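Local coordinates for protein nitrate reductase (Ulva prolifera, PDB 5YLY) that forms the FAD-binding cytochrome b5 reductase domain of an assimilatory nitrate reductase, which probably takes electrons from NADH for the reduction of nitrate to nitrite, at residues A[144-147]-A[153-156]; A[165-170]-A[179-184]; A[201-206]-A[234-239]. All coordinates share one frame; numbering follows the deposited sequence.

Contact 1 of 3, residues A[144-147]-A[153-156]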
loop_
_atom_site.group_PDB
_atom_site.type_symbol
_atom_site.label_atom_id
_atom_site.label_comp_id
_atom_site.label_asym_id
_atom_site.label_seq_id
_atom_site.Cartn_x
_atom_site.Cartn_y
_atom_site.Cartn_z
ATOM N N HIS A 144 6.208 2.026 12.181
ATOM C CA HIS A 144 7.128 1.276 13.040
ATOM C C HIS A 144 8.033 0.330 12.240
ATOM O O HIS A 144 9.049 -0.133 12.757
ATOM C CB HIS A 144 6.283 0.471 14.049
ATOM C CG HIS A 144 5.221 -0.349 13.373
ATOM N ND1 HIS A 144 5.442 -1.680 13.034
ATOM C CD2 HIS A 144 4.006 0.027 12.905
ATOM C CE1 HIS A 144 4.352 -2.076 12.403
ATOM N NE2 HIS A 144 3.456 -1.083 12.297
ATOM N N PHE A 145 7.614 -0.025 11.023
ATOM C CA PHE A 145 8.359 -0.929 10.154
ATOM C C PHE A 145 9.192 -0.117 9.139
ATOM O O PHE A 145 8.670 0.771 8.447
ATOM C CB PHE A 145 7.406 -1.902 9.432
ATOM C CG PHE A 145 8.083 -2.823 8.443
ATOM C CD1 PHE A 145 8.666 -4.012 8.862
ATOM C CD2 PHE A 145 8.099 -2.522 7.083
ATOM C CE1 PHE A 145 9.275 -4.871 7.938
ATOM C CE2 PHE A 145 8.694 -3.387 6.161
ATOM C CZ PHE A 145 9.305 -4.541 6.603
ATOM N N HIS A 146 10.473 -0.467 9.030
ATOM C CA HIS A 146 11.389 0.219 8.130
ATOM C C HIS A 146 12.259 -0.806 7.405
ATOM O O HIS A 146 13.074 -1.466 8.031
ATOM C CB HIS A 146 12.263 1.196 8.952
ATOM C CG HIS A 146 13.258 2.017 8.181
ATOM N ND1 HIS A 146 13.216 2.129 6.798
ATOM C CD2 HIS A 146 14.232 2.829 8.649
ATOM C CE1 HIS A 146 14.194 2.957 6.476
ATOM N NE2 HIS A 146 14.826 3.408 7.553
ATOM N N TYR A 147 12.099 -0.918 6.095
ATOM C CA TYR A 147 12.953 -1.799 5.290
ATOM C C TYR A 147 14.074 -0.831 4.901
ATOM O O TYR A 147 13.919 -0.044 3.958
ATOM C CB TYR A 147 12.169 -2.309 4.060
ATOM C CG TYR A 147 12.974 -3.268 3.206
ATOM C CD1 TYR A 147 13.129 -4.603 3.577
ATOM C CD2 TYR A 147 13.601 -2.836 2.038
ATOM C CE1 TYR A 147 13.879 -5.488 2.798
ATOM C CE2 TYR A 147 14.352 -3.712 1.252
ATOM C CZ TYR A 147 14.499 -5.031 1.645
ATOM O OH TYR A 147 15.181 -5.908 0.850
ATOM N N TYR A 153 15.444 -5.243 7.807
ATOM C CA TYR A 153 14.352 -4.397 8.297
ATOM C C TYR A 153 14.487 -4.111 9.794
ATOM O O TYR A 153 15.202 -4.804 10.534
ATOM C CB TYR A 153 12.955 -4.997 7.967
ATOM C CG TYR A 153 12.591 -6.193 8.829
ATOM C CD1 TYR A 153 12.993 -7.478 8.477
ATOM C CD2 TYR A 153 11.871 -6.032 10.014
ATOM C CE1 TYR A 153 12.708 -8.573 9.293
ATOM C CE2 TYR A 153 11.576 -7.120 10.834
ATOM C CZ TYR A 153 11.997 -8.390 10.469
ATOM O OH TYR A 153 11.682 -9.473 11.259
ATOM N N LYS A 154 13.741 -3.104 10.239
ATOM C CA LYS A 154 13.613 -2.737 11.644
ATOM C C LYS A 154 12.103 -2.733 11.884
ATOM O O LYS A 154 11.351 -2.272 11.021
ATOM C CB LYS A 154 14.142 -1.312 11.915
ATOM C CG LYS A 154 15.619 -1.059 11.660
ATOM C CD LYS A 154 15.880 0.434 11.658
ATOM C CE LYS A 154 17.338 0.776 11.652
ATOM N NZ LYS A 154 17.510 2.243 11.503
ATOM N N ASN A 155 11.655 -3.288 13.010
ATOM C CA ASN A 155 10.245 -3.278 13.406
ATOM C C ASN A 155 10.262 -2.828 14.858
ATOM O O ASN A 155 10.753 -3.569 15.719
ATOM C CB ASN A 155 9.589 -4.648 13.267
ATOM C CG ASN A 155 8.096 -4.587 13.470
ATOM O OD1 ASN A 155 7.423 -3.624 13.083
ATOM N ND2 ASN A 155 7.534 -5.634 14.017
ATOM N N HIS A 156 9.815 -1.586 15.114
ATOM C CA HIS A 156 9.903 -0.941 16.425
ATOM C C HIS A 156 11.395 -0.932 16.819
ATOM O O HIS A 156 12.210 -0.341 16.099
ATOM C CB HIS A 156 8.987 -1.603 17.488
ATOM C CG HIS A 156 7.520 -1.496 17.192
ATOM N ND1 HIS A 156 6.821 -2.551 16.632
ATOM C CD2 HIS A 156 6.661 -0.469 17.405
ATOM C CE1 HIS A 156 5.568 -2.135 16.510
ATOM N NE2 HIS A 156 5.425 -0.886 16.956
#
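The imidazole of His144 gives its ND1-H to the amide oxygen OD1 of Asn155 at 2.8 Å; the acceptor sits at the ring edge, 5° out of its plane, and the donor lies in the carbonyl plane. CG of His144 stands between the backbone N and the carbonyl carbon (chi1 52°), which lays the ring alongside the Asn155 side chain. His156 lies across His144 at a slant, its backbone N bonded to His144 O at 2.9 Å, and its ring carries CB of His144 over one face, 3.5 Å from its centroid; the two imidazoles are nearly parallel but slid apart. These residues sit at one end of the antiparallel beta hairpin of strands 145-149 and 152-155, where His146 and Lys154 form a hydrogen-bonded pair, each N to the other's O at 2.8 Å. On the Phe145 face, CE1 of Phe145 approaches CD2 of Tyr153 at 3.5 Å: the side chains cross at about a right angle, yet the ring planes are near parallel (29°) and slid apart, so the rings barely overlap, and Ile290 packs against both. Further along strand 145-149, the Tyr147 hydroxyl is hydrogen-bonded to Asp190, Thr192 and Gly151 N.

Contact 2 of 3, residues A[165-170]-A[179-184]; sequences INMIAG and QVMKAI
Met167 reaches out from its strand as a straight rod and meets the helix obliquely, its thioether end resting against the consecutive residues Val180 and Met181. CG lies opposite the carbonyl carbon (chi1 -59°) and the chain stays extended through chi2 and chi3, which carries the sulfur and the terminal methyl to the helix surface. There SD comes to 3.5 Å from CG of Met181, while CE touches CG1 of Val180 at 3.6 Å. Met181 also slants across Met167, but it bends at chi3 (75°), and it is the CG methylene, ahead of that bend, that meets the sulfur. Two residues earlier on the strand, Ile165 points the same way and contributes a single methyl: its CD1 meets CD1 of Ile184 at 3.7 Å, the two branches set at a slant. Every touching group is buried and apolar, and no hydrogen bond joins the segments, whose axes remain 11.0 Å apart, leaving the side chains to fill the interval. Val262 of strand 259-264 and Leu196 of strand 193-200 press on Met167 from the neighbouring strands. Strand 165-170 and helix 179-184 run at 150° to each other, the packing of the first beta-alpha-beta unit in the Rossmann-like NAD-binding domain of the ferredoxin reductase family.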
loop_
_atom_site.group_PDB
_atom_site.type_symbol
_atom_site.label_atom_id
_atom_site.label_comp_id
_atom_site.label_asym_id
_atom_site.label_seq_id
_atom_site.Cartn_x
_atom_site.Cartn_y
_atom_site.Cartn_z
ATOM N N ILE A 165 9.741 -12.145 1.582
ATOM C CA ILE A 165 8.659 -11.369 2.192
ATOM C C ILE A 165 7.349 -11.750 1.561
ATOM O O ILE A 165 7.174 -11.550 0.350
ATOM C CB ILE A 165 8.876 -9.817 2.089
ATOM C CG1 ILE A 165 10.227 -9.376 2.730
ATOM C CG2 ILE A 165 7.676 -9.064 2.711
ATOM C CD1 ILE A 165 10.560 -7.858 2.613
ATOM N N ASN A 166 6.394 -12.199 2.400
ATOM C CA ASN A 166 5.021 -12.421 1.984
ATOM C C ASN A 166 4.300 -11.106 2.178
ATOM O O ASN A 166 4.537 -10.424 3.171
ATOM C CB ASN A 166 4.345 -13.454 2.898
ATOM C CG ASN A 166 4.719 -14.863 2.608
ATOM O OD1 ASN A 166 5.082 -15.202 1.482
ATOM N ND2 ASN A 166 4.593 -15.727 3.625
ATOM N N MET A 167 3.381 -10.774 1.279
ATOM C CA MET A 167 2.582 -9.571 1.398
ATOM C C MET A 167 1.132 -9.920 1.205
ATOM O O MET A 167 0.771 -10.577 0.217
ATOM C CB MET A 167 3.005 -8.544 0.337
ATOM C CG MET A 167 4.456 -8.163 0.438
ATOM S SD MET A 167 4.861 -7.012 -0.852
ATOM C CE MET A 167 6.442 -6.565 -0.301
ATOM N N ILE A 168 0.296 -9.510 2.161
ATOM C CA ILE A 168 -1.128 -9.736 2.020
ATOM C C ILE A 168 -1.794 -8.375 2.085
ATOM O O ILE A 168 -1.680 -7.682 3.096
ATOM C CB ILE A 168 -1.754 -10.727 3.031
ATOM C CG1 ILE A 168 -0.965 -12.056 3.130
ATOM C CG2 ILE A 168 -3.239 -10.950 2.693
ATOM C CD1 ILE A 168 -1.637 -13.082 4.193
ATOM N N ALA A 169 -2.500 -8.024 1.023
ATOM C CA ALA A 169 -3.218 -6.764 0.944
ATOM C C ALA A 169 -4.669 -6.984 0.620
ATOM O O ALA A 169 -5.016 -7.906 -0.118
ATOM C CB ALA A 169 -2.584 -5.869 -0.126
ATOM N N GLY A 170 -5.493 -6.076 1.114
ATOM C CA GLY A 170 -6.916 -6.003 0.806
ATOM C C GLY A 170 -7.233 -4.583 0.386
ATOM O O GLY A 170 -6.816 -3.644 1.064
ATOM N N GLN A 179 4.906 0.013 -2.414
ATOM C CA GLN A 179 6.081 0.821 -2.079
ATOM C C GLN A 179 7.290 -0.114 -1.748
ATOM O O GLN A 179 8.414 0.101 -2.239
ATOM C CB GLN A 179 5.772 1.726 -0.862
ATOM C CG GLN A 179 6.950 2.625 -0.465
ATOM C CD GLN A 179 6.864 2.979 0.983
ATOM O OE1 GLN A 179 7.036 2.124 1.842
ATOM N NE2 GLN A 179 6.511 4.217 1.294
ATOM N N VAL A 180 7.036 -1.163 -0.929
ATOM C CA VAL A 180 8.084 -2.127 -0.544
ATOM C C VAL A 180 8.523 -2.939 -1.767
ATOM O O VAL A 180 9.733 -3.128 -1.980
ATOM C CB VAL A 180 7.619 -3.019 0.658
ATOM C CG1 VAL A 180 8.692 -4.065 1.022
ATOM C CG2 VAL A 180 7.325 -2.151 1.880
ATOM N N MET A 181 7.555 -3.385 -2.599
ATOM C CA MET A 181 7.878 -4.158 -3.813
ATOM C C MET A 181 8.796 -3.345 -4.720
ATOM O O MET A 181 9.809 -3.849 -5.169
ATOM C CB MET A 181 6.582 -4.493 -4.600
ATOM C CG MET A 181 5.697 -5.469 -3.867
ATOM S SD MET A 181 4.101 -5.601 -4.746
ATOM C CE MET A 181 4.649 -6.610 -6.153
ATOM N N LYS A 182 8.463 -2.083 -4.964
ATOM C CA LYS A 182 9.334 -1.258 -5.815
ATOM C C LYS A 182 10.722 -1.026 -5.206
ATOM O O LYS A 182 11.735 -1.093 -5.922
ATOM C CB LYS A 182 8.671 0.069 -6.106
ATOM C CG LYS A 182 7.511 -0.074 -7.097
ATOM C CD LYS A 182 6.745 1.237 -7.158
ATOM C CE LYS A 182 7.479 2.291 -7.927
ATOM N NZ LYS A 182 6.773 3.588 -7.820
ATOM N N ALA A 183 10.778 -0.781 -3.893
ATOM C CA ALA A 183 12.066 -0.530 -3.214
ATOM C C ALA A 183 13.000 -1.739 -3.352
ATOM O O ALA A 183 14.207 -1.573 -3.541
ATOM C CB ALA A 183 11.828 -0.235 -1.744
ATOM N N ILE A 184 12.424 -2.950 -3.339
ATOM C CA ILE A 184 13.184 -4.198 -3.452
ATOM C C ILE A 184 13.545 -4.511 -4.907
ATOM O O ILE A 184 14.684 -4.870 -5.199
ATOM C CB ILE A 184 12.367 -5.375 -2.814
ATOM C CG1 ILE A 184 12.292 -5.207 -1.273
ATOM C CG2 ILE A 184 12.980 -6.742 -3.169
ATOM C CD1 ILE A 184 11.333 -6.219 -0.616
#

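Contact 3 of 3, residues A[201-206]-A[234-239]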
loop_
_atom_site.group_PDB
_atom_site.type_symbol
_atom_site.label_atom_id
_atom_site.label_comp_id
_atom_site.label_asym_id
_atom_site.label_seq_id
_atom_site.Cartn_x
_atom_site.Cartn_y
_atom_site.Cartn_z
ATOM N N GLN A 201 -13.092 -7.065 -3.390
ATOM C CA GLN A 201 -14.477 -7.521 -3.532
ATOM C C GLN A 201 -14.768 -7.996 -4.957
ATOM O O GLN A 201 -15.291 -9.097 -5.153
ATOM C CB GLN A 201 -15.449 -6.411 -3.117
ATOM C CG GLN A 201 -15.869 -6.454 -1.653
ATOM C CD GLN A 201 -16.593 -5.183 -1.288
ATOM O OE1 GLN A 201 -15.967 -4.146 -1.033
ATOM N NE2 GLN A 201 -17.915 -5.197 -1.394
ATOM N N THR A 202 -14.417 -7.172 -5.950
ATOM C CA THR A 202 -14.600 -7.462 -7.381
ATOM C C THR A 202 -13.290 -7.202 -8.111
ATOM O O THR A 202 -12.425 -6.479 -7.610
ATOM C CB THR A 202 -15.741 -6.595 -8.024
ATOM O OG1 THR A 202 -15.320 -5.233 -8.170
ATOM C CG2 THR A 202 -17.055 -6.638 -7.246
ATOM N N GLU A 203 -13.177 -7.750 -9.326
ATOM C CA GLU A 203 -12.038 -7.582 -10.236
ATOM C C GLU A 203 -11.833 -6.084 -10.575
ATOM O O GLU A 203 -10.694 -5.624 -10.711
ATOM C CB GLU A 203 -12.336 -8.404 -11.504
ATOM C CG GLU A 203 -11.140 -8.598 -12.406
ATOM C CD GLU A 203 -11.333 -9.545 -13.575
ATOM O OE1 GLU A 203 -12.319 -10.321 -13.582
ATOM O OE2 GLU A 203 -10.455 -9.543 -14.468
ATOM N N ALA A 204 -12.941 -5.321 -10.655
ATOM C CA ALA A 204 -12.937 -3.879 -10.938
ATOM C C ALA A 204 -12.281 -3.061 -9.811
ATOM O O ALA A 204 -11.761 -1.971 -10.073
ATOM C CB ALA A 204 -14.360 -3.391 -11.187
ATOM N N ASP A 205 -12.296 -3.591 -8.568
ATOM C CA ASP A 205 -11.707 -2.940 -7.401
ATOM C C ASP A 205 -10.180 -3.113 -7.271
ATOM O O ASP A 205 -9.586 -2.494 -6.387
ATOM C CB ASP A 205 -12.367 -3.444 -6.112
ATOM C CG ASP A 205 -13.793 -2.990 -5.932
ATOM O OD1 ASP A 205 -14.099 -1.836 -6.307
ATOM O OD2 ASP A 205 -14.602 -3.785 -5.402
ATOM N N ILE A 206 -9.562 -3.985 -8.085
ATOM C CA ILE A 206 -8.114 -4.218 -7.986
ATOM C C ILE A 206 -7.396 -2.929 -8.368
ATOM O O ILE A 206 -7.607 -2.427 -9.471
ATOM C CB ILE A 206 -7.651 -5.409 -8.885
ATOM C CG1 ILE A 206 -8.368 -6.732 -8.515
ATOM C CG2 ILE A 206 -6.135 -5.594 -8.820
ATOM C CD1 ILE A 206 -8.213 -7.845 -9.586
ATOM N N PRO A 234 -16.851 -15.088 -15.342
ATOM C CA PRO A 234 -16.435 -16.389 -15.909
ATOM C C PRO A 234 -14.987 -16.502 -16.406
ATOM O O PRO A 234 -14.402 -17.582 -16.267
ATOM C CB PRO A 234 -17.441 -16.626 -17.043
ATOM C CG PRO A 234 -18.632 -15.828 -16.657
ATOM C CD PRO A 234 -18.062 -14.588 -16.025
ATOM N N GLY A 235 -14.420 -15.422 -16.950
ATOM C CA GLY A 235 -13.051 -15.442 -17.460
ATOM C C GLY A 235 -11.963 -15.081 -16.460
ATOM O O GLY A 235 -10.940 -14.508 -16.852
ATOM N N TRP A 236 -12.158 -15.429 -15.164
ATOM C CA TRP A 236 -11.226 -15.128 -14.059
ATOM C C TRP A 236 -10.244 -16.292 -13.829
ATOM O O TRP A 236 -10.656 -17.419 -13.548
ATOM C CB TRP A 236 -12.029 -14.756 -12.789
ATOM C CG TRP A 236 -11.225 -14.498 -11.539
ATOM C CD1 TRP A 236 -11.247 -15.238 -10.392
ATOM C CD2 TRP A 236 -10.380 -13.369 -11.272
ATOM N NE1 TRP A 236 -10.424 -14.667 -9.448
ATOM C CE2 TRP A 236 -9.891 -13.513 -9.957
ATOM C CE3 TRP A 236 -9.959 -12.263 -12.028
ATOM C CZ2 TRP A 236 -9.010 -12.589 -9.377
ATOM C CZ3 TRP A 236 -9.081 -11.354 -11.455
ATOM C CH2 TRP A 236 -8.627 -11.517 -10.143
ATOM N N LYS A 237 -8.941 -16.012 -13.970
ATOM C CA LYS A 237 -7.883 -17.031 -13.860
ATOM C C LYS A 237 -7.264 -17.171 -12.457
ATOM O O LYS A 237 -6.243 -17.847 -12.309
ATOM C CB LYS A 237 -6.777 -16.792 -14.920
ATOM C CG LYS A 237 -7.292 -16.815 -16.371
ATOM C CD LYS A 237 -6.348 -17.507 -17.355
ATOM C CE LYS A 237 -6.762 -18.930 -17.643
ATOM N NZ LYS A 237 -5.811 -19.601 -18.556
ATOM N N TYR A 238 -7.875 -16.559 -11.430
ATOM C CA TYR A 238 -7.316 -16.636 -10.079
ATOM C C TYR A 238 -8.327 -17.176 -9.065
ATOM O O TYR A 238 -9.284 -17.845 -9.456
ATOM C CB TYR A 238 -6.708 -15.277 -9.653
ATOM C CG TYR A 238 -5.675 -14.706 -10.600
ATOM C CD1 TYR A 238 -6.049 -13.870 -11.648
ATOM C CD2 TYR A 238 -4.315 -14.914 -10.389
ATOM C CE1 TYR A 238 -5.102 -13.313 -12.507
ATOM C CE2 TYR A 238 -3.356 -14.358 -11.241
ATOM C CZ TYR A 238 -3.756 -13.559 -12.295
ATOM O OH TYR A 238 -2.822 -13.014 -13.136
ATOM N N SER A 239 -8.102 -16.923 -7.758
ATOM C CA SER A 239 -8.964 -17.467 -6.700
ATOM C C SER A 239 -10.265 -16.701 -6.454
ATOM O O SER A 239 -10.385 -15.536 -6.835
ATOM C CB SER A 239 -8.183 -17.593 -5.404
ATOM O OG SER A 239 -7.154 -18.553 -5.546
#
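Glu203 and Ile206 are the residues of the first segment that touch Trp236, and the turn that presents them begins one residue before Glu203. Thr202 opens a short 3-10 segment, 203-205, with its backbone O accepting from Asp205 N at 3.0 Å. Its hydroxyl and backbone N also give weak hydrogen bonds to OD2 of Asp205, OG1 at 3.2 Å, and Asp205 N returns a weak one to OG1. Glu203 then sends an extended side chain across to the tryptophan, with CG opposite the backbone N (chi1 -167°). The two side chains slide past each other in opposite directions, so that CD of Glu203 comes within 3.4 Å of CE3 of Trp236 and CG within 3.6 Å of CZ3. The carboxylate and indole planes stand 53° apart, so the acid leans obliquely on the benzo part instead of stacking. Its charge is answered elsewhere: OE2 forms a salt bridge with Arg209, at the start of helix 209-218, and Trp236 also touches that arginine. At the close of the turn, OD1 of Asp205 forms a salt bridge with NZ of Lys107, a residue probably in contact with FAD. Ile206 follows, bringing CD1 to 3.7 Å from CH2 of Trp236, the two side chains coming from opposite directions and the methyl meeting the ring obliquely. The indole itself is fixed from within its own loop: NE1 donates to Ser239 O at 2.8 Å, an almost straight bond (164°) whose donor lies above the carbonyl plane, and CB of Tyr238 lies over one face, toward the rim. Here two loops that follow neighbouring parallel strands, 193-200 and 223-229, meet over the C-terminal edge of the sheet, the side on which Rossmann-like NAD-binding domains generally hold their nucleotide.

Contact 2 is the buried core of the set, wholly apolar and without a hydrogen bond between its segments, whereas contact 1 is partly buried and held by backbone and side-chain hydrogen bonds, and contact 3 lies on the surface with a carboxylate and a methyl leaning on an indole. Contacts 1 and 2 adjoin: Tyr147 of the hairpin packs CE2 on Ile184 CG1 at 3.6 Å, joining the hairpin to the helix of contact 2. Contacts 2 and 3 share the parallel sheet but hold different elements, strand and helix in one, loops beyond two other strands in the other. Contacts 1 and 3 lie on opposite sides of the chain's centre, their centres about 32 Å apart.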